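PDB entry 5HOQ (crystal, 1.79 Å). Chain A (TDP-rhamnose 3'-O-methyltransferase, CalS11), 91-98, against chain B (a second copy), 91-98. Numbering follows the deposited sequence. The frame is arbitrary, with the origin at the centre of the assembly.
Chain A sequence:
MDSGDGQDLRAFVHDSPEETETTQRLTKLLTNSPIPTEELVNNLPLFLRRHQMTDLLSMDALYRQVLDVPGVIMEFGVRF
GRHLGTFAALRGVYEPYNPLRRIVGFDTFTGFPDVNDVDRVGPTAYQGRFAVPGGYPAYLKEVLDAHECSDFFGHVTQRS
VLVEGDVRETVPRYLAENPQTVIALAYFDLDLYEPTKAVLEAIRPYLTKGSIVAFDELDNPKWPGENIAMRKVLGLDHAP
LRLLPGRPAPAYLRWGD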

# COMPACT_ATOMS: atom_id res chain seq x y z
N ARG A 91 11.96 -23.63 15.18
CA ARG A 91 11.97 -22.89 16.43
C ARG A 91 13.36 -22.34 16.74
O ARG A 91 13.50 -21.23 17.28
CB ARG A 91 11.48 -23.78 17.56
CG ARG A 91 11.41 -23.11 18.92
CD ARG A 91 10.86 -24.07 19.98
NE ARG A 91 11.70 -25.27 20.13
CZ ARG A 91 11.37 -26.33 20.86
NH1 ARG A 91 10.23 -26.35 21.51
NH2 ARG A 91 12.19 -27.38 20.92
N GLY A 92 14.41 -23.07 16.37
CA GLY A 92 15.75 -22.51 16.47
C GLY A 92 15.96 -21.33 15.53
O GLY A 92 16.56 -20.31 15.90
N VAL A 93 15.51 -21.47 14.29
CA VAL A 93 15.69 -20.41 13.30
C VAL A 93 15.07 -19.12 13.79
O VAL A 93 15.68 -18.04 13.70
CB VAL A 93 15.11 -20.84 11.95
CG1 VAL A 93 15.12 -19.66 10.97
CG2 VAL A 93 15.89 -22.06 11.39
N TYR A 94 13.83 -19.19 14.27
CA TYR A 94 13.00 -18.00 14.47
C TYR A 94 12.87 -17.56 15.92
O TYR A 94 12.60 -16.38 16.15
CB TYR A 94 11.59 -18.24 13.95
CG TYR A 94 11.50 -18.46 12.47
CD1 TYR A 94 11.86 -17.46 11.57
CD2 TYR A 94 10.99 -19.65 11.96
CE1 TYR A 94 11.75 -17.66 10.18
CE2 TYR A 94 10.90 -19.86 10.57
CZ TYR A 94 11.29 -18.87 9.71
OH TYR A 94 11.20 -19.05 8.35
N GLU A 95 13.08 -18.45 16.90
CA GLU A 95 12.72 -18.15 18.29
C GLU A 95 13.75 -18.69 19.27
O GLU A 95 13.39 -19.37 20.23
CB GLU A 95 11.33 -18.71 18.62
CG GLU A 95 10.21 -18.24 17.72
CD GLU A 95 8.84 -18.58 18.28
OE1 GLU A 95 8.44 -19.75 18.22
OE2 GLU A 95 8.18 -17.68 18.84
N PRO A 96 15.03 -18.32 19.11
CA PRO A 96 16.02 -18.71 20.13
C PRO A 96 15.64 -18.32 21.54
O PRO A 96 16.05 -19.00 22.51
CB PRO A 96 17.28 -17.95 19.68
CG PRO A 96 16.83 -16.89 18.74
CD PRO A 96 15.60 -17.44 18.08
N TYR A 97 14.87 -17.25 21.72
CA TYR A 97 14.64 -16.68 23.04
C TYR A 97 13.24 -16.95 23.57
O TYR A 97 12.80 -16.28 24.51
CB TYR A 97 14.90 -15.17 23.02
CG TYR A 97 16.29 -14.77 22.55
CD1 TYR A 97 17.44 -15.36 23.09
CD2 TYR A 97 16.46 -13.79 21.58
CE1 TYR A 97 18.70 -14.98 22.69
CE2 TYR A 97 17.75 -13.40 21.16
CZ TYR A 97 18.85 -14.00 21.73
OH TYR A 97 20.14 -13.64 21.35
N ASN A 98 12.52 -17.90 22.97
CA ASN A 98 11.16 -18.26 23.40
C ASN A 98 11.13 -19.67 23.96
O ASN A 98 10.81 -20.63 23.24
CB ASN A 98 10.17 -18.14 22.25
CG ASN A 98 8.72 -18.33 22.73
OD1 ASN A 98 8.48 -18.65 23.90
ND2 ASN A 98 7.76 -18.12 21.84
N ARG B 91 22.69 -6.26 19.45
CA ARG B 91 23.15 -7.39 18.66
C ARG B 91 22.63 -8.70 19.22
O ARG B 91 22.32 -9.63 18.45
CB ARG B 91 24.68 -7.41 18.59
CG ARG B 91 25.26 -8.49 17.72
CD ARG B 91 26.77 -8.33 17.61
NE ARG B 91 27.43 -8.41 18.93
CZ ARG B 91 28.72 -8.19 19.17
NH1 ARG B 91 29.54 -7.87 18.19
NH2 ARG B 91 29.20 -8.29 20.41
N GLY B 92 22.54 -8.81 20.54
CA GLY B 92 21.90 -9.97 21.14
C GLY B 92 20.41 -10.02 20.84
O GLY B 92 19.88 -11.09 20.52
N VAL B 93 19.73 -8.87 20.90
CA VAL B 93 18.30 -8.88 20.65
C VAL B 93 18.01 -9.36 19.24
O VAL B 93 17.09 -10.15 19.01
CB VAL B 93 17.68 -7.48 20.89
CG1 VAL B 93 16.17 -7.49 20.47
CG2 VAL B 93 17.82 -7.04 22.34
N TYR B 94 18.77 -8.87 18.26
CA TYR B 94 18.37 -9.01 16.85
C TYR B 94 19.18 -10.04 16.08
O TYR B 94 18.69 -10.52 15.05
CB TYR B 94 18.49 -7.67 16.11
CG TYR B 94 17.57 -6.58 16.63
CD1 TYR B 94 16.20 -6.70 16.55
CD2 TYR B 94 18.10 -5.39 17.17
CE1 TYR B 94 15.36 -5.70 17.03
CE2 TYR B 94 17.27 -4.39 17.64
CZ TYR B 94 15.91 -4.55 17.57
OH TYR B 94 15.05 -3.56 18.02
N GLU B 95 20.37 -10.39 16.57
CA GLU B 95 21.34 -11.13 15.77
C GLU B 95 22.09 -12.19 16.56
O GLU B 95 23.31 -12.30 16.47
CB GLU B 95 22.33 -10.16 15.13
CG GLU B 95 21.65 -9.22 14.11
CD GLU B 95 22.65 -8.54 13.18
OE1 GLU B 95 23.43 -7.66 13.64
OE2 GLU B 95 22.65 -8.90 11.99
N PRO B 96 21.39 -13.05 17.29
CA PRO B 96 22.07 -14.17 17.96
C PRO B 96 22.93 -15.00 17.02
O PRO B 96 23.93 -15.58 17.47
CB PRO B 96 20.91 -15.00 18.52
CG PRO B 96 19.74 -14.62 17.65
CD PRO B 96 19.92 -13.17 17.34
N TYR B 97 22.57 -15.12 15.74
CA TYR B 97 23.27 -16.04 14.86
C TYR B 97 24.24 -15.35 13.91
O TYR B 97 24.67 -15.97 12.93
CB TYR B 97 22.26 -16.87 14.08
CG TYR B 97 21.30 -17.66 14.97
CD1 TYR B 97 21.78 -18.47 15.99
CD2 TYR B 97 19.92 -17.55 14.82
CE1 TYR B 97 20.92 -19.19 16.81
CE2 TYR B 97 19.03 -18.26 15.64
CZ TYR B 97 19.55 -19.09 16.63
OH TYR B 97 18.71 -19.83 17.46
N ASN B 98 24.60 -14.09 14.15
CA ASN B 98 25.48 -13.38 13.23
C ASN B 98 26.81 -13.09 13.92
O ASN B 98 26.97 -12.04 14.56
CB ASN B 98 24.84 -12.08 12.72
CG ASN B 98 25.71 -11.35 11.70
OD1 ASN B 98 26.81 -11.79 11.42
ND2 ASN B 98 25.19 -10.26 11.11

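Two tyrosine hydroxyls make the strongest polar links between these copies of the methyltransferase. Tyr B97 OH donates a hydrogen bond to Gly A92 O at 2.7 Å, and the reciprocal bond, from Tyr A97 OH to Gly B92 O, has the same length. Each acceptor is a carbonyl in the last turn of a helix that ends at Tyr A94 or Tyr B94. The residue four places on from Gly A92 is Pro A96, which has no N-H to offer Gly A92 O, and the same holds for Gly B92 and Pro B96; the carbonyl is therefore free to accept from the phenol. The approach is made along the ring edge: Gly A92 O lies near the plane of the Tyr B97 ring, as does Val A93 O, which comes within 3.9 Å of Tyr B97 CE2. In the reciprocal contact, Val B93 O is 4.0 Å from Tyr A97 CE2. The valine side chains take no part, since their CA-to-CB bonds point away; these residues meet the tyrosines through their backbone.

Both tyrosines adopt the m rotamer at chi1, with CA-to-CB directed toward the other stretch. Their backbone is set by a type I turn from Glu A95 to Asn A98, matched in chain B. Asn A98 N donates to Glu A95 O at 3.2 Å, and Asn B98 N to Glu B95 O at the same distance. A side-chain bond spans the same residues, Asn A98 ND2 donating to Glu A95 OE2 at 3.1 Å, and in the second copy Asn B98 ND2 to Glu B95 OE2 at 3.0 Å. These polar side chains stay out of the contact and brace the turn that carries proline and tyrosine across.

The prolines occupy the middle of the near-symmetric arrangement. The CA atoms of Pro A96 and Pro B96 are 7.9 Å apart, while Val A93 CA to Tyr B97 CA and Tyr A97 CA to Val B93 CA are both 8.9 Å, so the stretches pair in antiparallel register. Pro A96 CG meets Pro B96 CG at 3.8 Å, an apolar contact between two rings of C-gamma endo pucker. Each proline also packs against the opposing phenol: Pro A96 CB is 4.0 Å from Tyr B97 CZ, and Pro B96 CB is 3.9 Å from Tyr A97 CZ. Together the two stretches bury 271 Å², half of it on the two tyrosines.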